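Local coordinates for protein homoaconitase large subunit (Methanocaldococcus jannaschii, PDB 4KP2) that acts with its small subunit and a [4Fe-4S] cluster to catalyse the reversible dehydration of (R)-homocitrate to cis-homoaconitate and the hydration of cis-homoaconitate to homoisocitrate, at residues 259-262 with 263-267; 36-39 with 40-43; 51-54 with 55-58. All coordinates share one frame; numbering follows the deposited sequence.

Along the chain the order is contact 2, contact 3, contact 1, and the three are well separated: about 30 Å lies between the centres of contacts 1 and 2 and of contacts 2 and 3, and about 32 Å between those of contacts 1 and 3. Contact 2 is the turn that starts strand 42-46 of the mixed sheet. The next strand, 49-53, is the middle one of a five-stranded parallel sheet, and contact 3 joins its end to helix 57-67, near two cysteines predicted to hold the cluster. Contact 1, on helix 260-267, lies at the surface. Contacts 1 and 2 are centred about 26 Å from the chain's centre, whereas contact 3 is buried.

Contact 1. Residues 259-262 with 263-267; sequences SDED and IAKLK
E261 and K265 stand four residues apart on helix 260-267, an i, i+4 pair at the N-capped start of a short, loosely hydrogen-bonded helix, and their side chains run side by side in the same direction. K265 shows how a long aliphatic stem brings a charge into place. Its CB rests 3.3 Å from the carbonyl O of D262, and CG lies equally close, 3.3 Å, to O of E261. CD, at 3.8 Å, skirts that same E261 oxygen. Beyond CG the chain is extended until its last torsion, where a bend (chi4 53°) sets NZ beside the glutamate: NZ is 3.3 Å from CG of E261 and makes a long salt bridge of 3.4 Å to its OE2. Glutamate suits the first turn, where its negative charge is probably favoured by the helix dipole, and lysine is long enough to answer it in this exposed position. In the backbone, K265 N donates to O of E261. S259 fits the N-cap because its short hydroxyl can reach forward to the backbone N of E261, although this capping bond, to OG, is weak. I263 and L266 pack against Y249 of helix 246-254, which explains these apolar residues. I263 also meets S259: its N donates to S259 O at 3.0 Å with an N-H...O angle of 161°, and its CD1 lies 3.5 Å from the same oxygen.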
loop_
_atom_site.group_PDB
_atom_site.type_symbol
_atom_site.label_atom_id
_atom_site.label_comp_id
_atom_site.label_asym_id
_atom_site.label_seq_id
_atom_site.Cartn_x
_atom_site.Cartn_y
_atom_site.Cartn_z
ATOM N N SER A 259 25.036 -22.167 11.854
ATOM C CA SER A 259 26.135 -22.854 12.512
ATOM C C SER A 259 26.235 -24.238 11.891
ATOM O O SER A 259 25.238 -24.954 11.795
ATOM C CB SER A 259 25.896 -22.971 14.017
ATOM O OG SER A 259 27.003 -23.581 14.661
ATOM N N ASP A 260 27.435 -24.613 11.462
ATOM C CA ASP A 260 27.651 -25.925 10.863
ATOM C C ASP A 260 27.456 -27.033 11.892
ATOM O O ASP A 260 27.358 -28.210 11.545
ATOM C CB ASP A 260 29.044 -26.008 10.237
ATOM C CG ASP A 260 29.217 -25.049 9.076
ATOM O OD1 ASP A 260 28.522 -24.011 9.055
ATOM O OD2 ASP A 260 30.045 -25.334 8.186
ATOM N N GLU A 261 27.397 -26.644 13.162
ATOM C CA GLU A 261 27.131 -27.580 14.242
ATOM C C GLU A 261 25.628 -27.702 14.479
ATOM O O GLU A 261 25.132 -28.773 14.828
ATOM C CB GLU A 261 27.835 -27.124 15.518
ATOM C CG GLU A 261 27.837 -28.158 16.626
ATOM C CD GLU A 261 28.622 -27.705 17.836
ATOM O OE1 GLU A 261 29.071 -26.539 17.849
ATOM O OE2 GLU A 261 28.792 -28.514 18.773
ATOM N N ASP A 262 24.908 -26.600 14.287
ATOM C CA ASP A 262 23.454 -26.603 14.413
ATOM C C ASP A 262 22.811 -27.416 13.296
ATOM O O ASP A 262 21.835 -28.133 13.518
ATOM C CB ASP A 262 22.900 -25.177 14.394
ATOM C CG ASP A 262 23.196 -24.418 15.672
ATOM O OD1 ASP A 262 23.480 -25.063 16.702
ATOM O OD2 ASP A 262 23.134 -23.170 15.648
ATOM N N ILE A 263 23.362 -27.291 12.093
ATOM C CA ILE A 263 22.866 -28.025 10.935
ATOM C C ILE A 263 23.094 -29.522 11.129
ATOM O O ILE A 263 22.256 -30.347 10.756
ATOM C CB ILE A 263 23.526 -27.522 9.627
ATOM C CG1 ILE A 263 22.645 -26.468 8.955
ATOM C CG2 ILE A 263 23.776 -28.665 8.656
ATOM C CD1 ILE A 263 22.365 -25.253 9.811
ATOM N N ALA A 264 24.224 -29.861 11.739
ATOM C CA ALA A 264 24.545 -31.247 12.049
ATOM C C ALA A 264 23.558 -31.809 13.067
ATOM O O ALA A 264 23.229 -32.996 13.037
ATOM C CB ALA A 264 25.966 -31.355 12.573
ATOM N N LYS A 265 23.090 -30.948 13.966
ATOM C CA LYS A 265 22.121 -31.347 14.979
ATOM C C LYS A 265 20.747 -31.612 14.375
ATOM O O LYS A 265 19.924 -32.308 14.970
ATOM C CB LYS A 265 22.018 -30.281 16.070
ATOM C CG LYS A 265 23.196 -30.266 17.023
ATOM C CD LYS A 265 23.107 -29.102 17.992
ATOM C CE LYS A 265 24.130 -29.243 19.107
ATOM N NZ LYS A 265 25.505 -29.436 18.573
ATOM N N LEU A 266 20.503 -31.053 13.195
ATOM C CA LEU A 266 19.238 -31.263 12.505
ATOM C C LEU A 266 19.315 -32.486 11.599
ATOM O O LEU A 266 18.306 -33.141 11.335
ATOM C CB LEU A 266 18.856 -30.028 11.689
ATOM C CG LEU A 266 18.636 -28.737 12.479
ATOM C CD1 LEU A 266 18.199 -27.614 11.551
ATOM C CD2 LEU A 266 17.617 -28.951 13.588
ATOM N N LYS A 267 20.520 -32.791 11.126
ATOM C CA LYS A 267 20.721 -33.941 10.254
ATOM C C LYS A 267 20.659 -35.253 11.027
ATOM O O LYS A 267 20.456 -36.316 10.441
ATOM C CB LYS A 267 22.052 -33.832 9.508
ATOM C CG LYS A 267 22.103 -32.710 8.488
ATOM C CD LYS A 267 23.399 -32.752 7.700
ATOM C CE LYS A 267 23.536 -34.063 6.943
ATOM N NZ LYS A 267 22.411 -34.271 5.988
#

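Contact 2. Residues 36-39 with 40-43; sequences EVCA and GDSI
C38 and D41 close a type II beta turn, the bend that carries the chain from the loop after helix 24-33 into strand 42-46. D41 N donates to the carbonyl O of C38 at 3.2 Å, with an N-H...O angle of 158°. G40 occupies the third position of the turn, where the positive phi would jam a CB against the carbonyl oxygen of A39, so glycine is the natural residue there.

The packed part is formed by V37 and I43, both buried, which reach toward each other tip to tip, CG1 of V37 meeting CG2 of I43 at 3.8 Å. Both methyls sit anti to their own carbonyl carbons (chi1 of V37 is -54°), which points them at each other across the turn. Branched hydrocarbons fit here because V172 of strand 167-180 touches both, and L29 of helix 24-33 also touches I43. Backbone bonds of G40 and D41 with V172, and of I43 with I170, tie the segment 40-43 to that strand.

The other side is looser and more polar. C38 is exposed, and its first torsion of 67° places SG between its backbone N and carbonyl carbon, beside the carboxylate of D41. A39 N donates to E26 of helix 24-33, which ties the turn to that helix. The D41 side chain folds back alongside C38: its CB is 3.4 Å from C38 O, and OD1 comes to 3.1 Å from that oxygen, two acceptors that cannot bond to each other. The same carboxylate oxygen, OD1, lies 3.2 Å from SG of C38.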
loop_
_atom_site.group_PDB
_atom_site.type_symbol
_atom_site.label_atom_id
_atom_site.label_comp_id
_atom_site.label_asym_id
_atom_site.label_seq_id
_atom_site.Cartn_x
_atom_site.Cartn_y
_atom_site.Cartn_z
ATOM N N GLU A 36 5.123 -46.196 16.167
ATOM C CA GLU A 36 4.823 -46.401 14.754
ATOM C C GLU A 36 3.332 -46.272 14.456
ATOM O O GLU A 36 2.511 -46.998 15.016
ATOM C CB GLU A 36 5.325 -47.772 14.296
ATOM C CG GLU A 36 6.834 -47.948 14.381
ATOM C CD GLU A 36 7.289 -49.320 13.921
ATOM O OE1 GLU A 36 6.424 -50.195 13.708
ATOM O OE2 GLU A 36 8.512 -49.520 13.769
ATOM N N VAL A 37 2.990 -45.343 13.568
ATOM C CA VAL A 37 1.606 -45.164 13.144
ATOM C C VAL A 37 1.492 -45.316 11.634
ATOM O O VAL A 37 2.497 -45.338 10.925
ATOM C CB VAL A 37 1.058 -43.783 13.546
ATOM C CG1 VAL A 37 1.232 -43.553 15.037
ATOM C CG2 VAL A 37 1.747 -42.686 12.749
ATOM N N CYS A 38 0.262 -45.420 11.145
ATOM C CA CYS A 38 0.022 -45.522 9.713
ATOM C C CYS A 38 -1.250 -44.778 9.329
ATOM O O CYS A 38 -1.949 -44.245 10.190
ATOM C CB CYS A 38 -0.066 -46.987 9.279
ATOM S SG CYS A 38 -1.500 -47.877 9.924
ATOM N N ALA A 39 -1.542 -44.751 8.034
ATOM C CA ALA A 39 -2.704 -44.035 7.519
ATOM C C ALA A 39 -4.011 -44.606 8.062
ATOM O O ALA A 39 -4.222 -45.819 8.052
ATOM C CB ALA A 39 -2.706 -44.053 5.998
ATOM N N GLY A 40 -4.882 -43.722 8.536
ATOM C CA GLY A 40 -6.162 -44.131 9.084
ATOM C C GLY A 40 -6.200 -44.034 10.597
ATOM O O GLY A 40 -7.266 -43.883 11.192
ATOM N N ASP A 41 -5.028 -44.119 11.217
ATOM C CA ASP A 41 -4.918 -44.060 12.670
ATOM C C ASP A 41 -5.130 -42.640 13.188
ATOM O O ASP A 41 -4.496 -41.699 12.715
ATOM C CB ASP A 41 -3.548 -44.571 13.120
ATOM C CG ASP A 41 -3.239 -45.955 12.585
ATOM O OD1 ASP A 41 -3.845 -46.350 11.567
ATOM O OD2 ASP A 41 -2.386 -46.646 13.180
ATOM N N SER A 42 -6.024 -42.493 14.159
ATOM C CA SER A 42 -6.256 -41.198 14.791
ATOM C C SER A 42 -5.371 -41.064 16.023
ATOM O O SER A 42 -5.511 -41.822 16.981
ATOM C CB SER A 42 -7.727 -41.040 15.179
ATOM O OG SER A 42 -8.088 -41.972 16.183
ATOM N N ILE A 43 -4.458 -40.099 15.992
ATOM C CA ILE A 43 -3.492 -39.932 17.073
ATOM C C ILE A 43 -3.549 -38.540 17.694
ATOM O O ILE A 43 -4.096 -37.605 17.107
ATOM C CB ILE A 43 -2.056 -40.195 16.585
ATOM C CG1 ILE A 43 -1.686 -39.214 15.471
ATOM C CG2 ILE A 43 -1.912 -41.629 16.099
ATOM C CD1 ILE A 43 -0.289 -39.409 14.925
#

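Contact 3. Residues 51-54 with 55-58; sequences MTHD and GTTP
Over one face of the H53 imidazole sits the hydroxyl of T56, its OG1 3.4 Å above the ring plane and close to the centre, while T56 CB makes a CH-pi contact with that ring. At the ring's edge G55 N donates to H53 ND1 at 3.0 Å, tilted 23° from the plane. With CG between the backbone N and the carbonyl carbon (chi1 55°), the ring is set where both reach it. The ring also stacks with H83. Having no CB, G55 fits this close to H53 CE1. Were H53 replaced by an alanine, G55 N would probably lose its acceptor, and T56 and H83 the ring they pack on. This loop links strand 49-53 to helix 57-67 in a beta-alpha-beta unit, and D54 in it lies about 7 Å, side chain to side chain, from C383, a predicted cluster ligand. D54's carboxylate accepts from H83 N and N84 N. The carbonyl O of H53 is gripped by three donors: T57 N at 2.6 Å, nearly in line with the C=O, and T56 N and T57 OG1 from above the carbonyl plane. T56 OG1, hydrogen-bonded to G137 O, accepts from H53 N at 3.2 Å.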
loop_
_atom_site.group_PDB
_atom_site.type_symbol
_atom_site.label_atom_id
_atom_site.label_comp_id
_atom_site.label_asym_id
_atom_site.label_seq_id
_atom_site.Cartn_x
_atom_site.Cartn_y
_atom_site.Cartn_z
ATOM N N MET A 51 0.199 -20.781 14.840
ATOM C CA MET A 51 0.174 -19.443 14.255
ATOM C C MET A 51 -1.207 -19.003 13.773
ATOM O O MET A 51 -1.919 -19.760 13.113
ATOM C CB MET A 51 1.192 -19.343 13.114
ATOM C CG MET A 51 0.928 -18.213 12.130
ATOM S SD MET A 51 0.109 -18.785 10.628
ATOM C CE MET A 51 -1.135 -17.512 10.429
ATOM N N THR A 52 -1.575 -17.771 14.113
ATOM C CA THR A 52 -2.796 -17.151 13.611
ATOM C C THR A 52 -2.512 -15.723 13.154
ATOM O O THR A 52 -1.676 -15.031 13.737
ATOM C CB THR A 52 -3.906 -17.130 14.675
ATOM O OG1 THR A 52 -3.380 -16.629 15.909
ATOM C CG2 THR A 52 -4.460 -18.531 14.897
ATOM N N HIS A 53 -3.204 -15.285 12.107
ATOM C CA HIS A 53 -3.003 -13.939 11.575
ATOM C C HIS A 53 -4.115 -12.983 12.002
ATOM O O HIS A 53 -5.031 -13.369 12.729
ATOM C CB HIS A 53 -2.875 -13.972 10.048
ATOM C CG HIS A 53 -4.024 -14.641 9.356
ATOM N ND1 HIS A 53 -5.232 -14.013 9.143
ATOM C CD2 HIS A 53 -4.146 -15.880 8.827
ATOM C CE1 HIS A 53 -6.049 -14.838 8.513
ATOM N NE2 HIS A 53 -5.415 -15.979 8.310
ATOM N N ASP A 54 -4.031 -11.737 11.538
ATOM C CA ASP A 54 -4.956 -10.682 11.951
ATOM C C ASP A 54 -6.422 -10.992 11.652
ATOM O O ASP A 54 -7.322 -10.392 12.238
ATOM C CB ASP A 54 -4.566 -9.346 11.312
ATOM C CG ASP A 54 -4.512 -9.416 9.799
ATOM O OD1 ASP A 54 -4.111 -10.472 9.266
ATOM O OD2 ASP A 54 -4.870 -8.416 9.143
ATOM N N GLY A 55 -6.656 -11.928 10.740
ATOM C CA GLY A 55 -8.007 -12.312 10.379
ATOM C C GLY A 55 -8.533 -13.473 11.202
ATOM O O GLY A 55 -9.743 -13.676 11.298
ATOM N N THR A 56 -7.623 -14.235 11.804
ATOM C CA THR A 56 -8.009 -15.423 12.558
ATOM C C THR A 56 -7.592 -15.377 14.029
ATOM O O THR A 56 -8.124 -16.124 14.851
ATOM C CB THR A 56 -7.461 -16.708 11.907
ATOM O OG1 THR A 56 -6.046 -16.587 11.716
ATOM C CG2 THR A 56 -8.130 -16.945 10.563
ATOM N N THR A 57 -6.643 -14.505 14.358
ATOM C CA THR A 57 -6.227 -14.325 15.751
ATOM C C THR A 57 -7.365 -13.861 16.676
ATOM O O THR A 57 -7.557 -14.443 17.744
ATOM C CB THR A 57 -5.002 -13.383 15.890
ATOM O OG1 THR A 57 -3.906 -13.897 15.124
ATOM C CG2 THR A 57 -4.581 -13.262 17.349
ATOM N N PRO A 58 -8.125 -12.819 16.279
ATOM C CA PRO A 58 -9.226 -12.416 17.163
ATOM C C PRO A 58 -10.319 -13.474 17.224
ATOM O O PRO A 58 -11.015 -13.588 18.232
ATOM C CB PRO A 58 -9.773 -11.152 16.491
ATOM C CG PRO A 58 -8.686 -10.684 15.599
ATOM C CD PRO A 58 -8.011 -11.916 15.120
#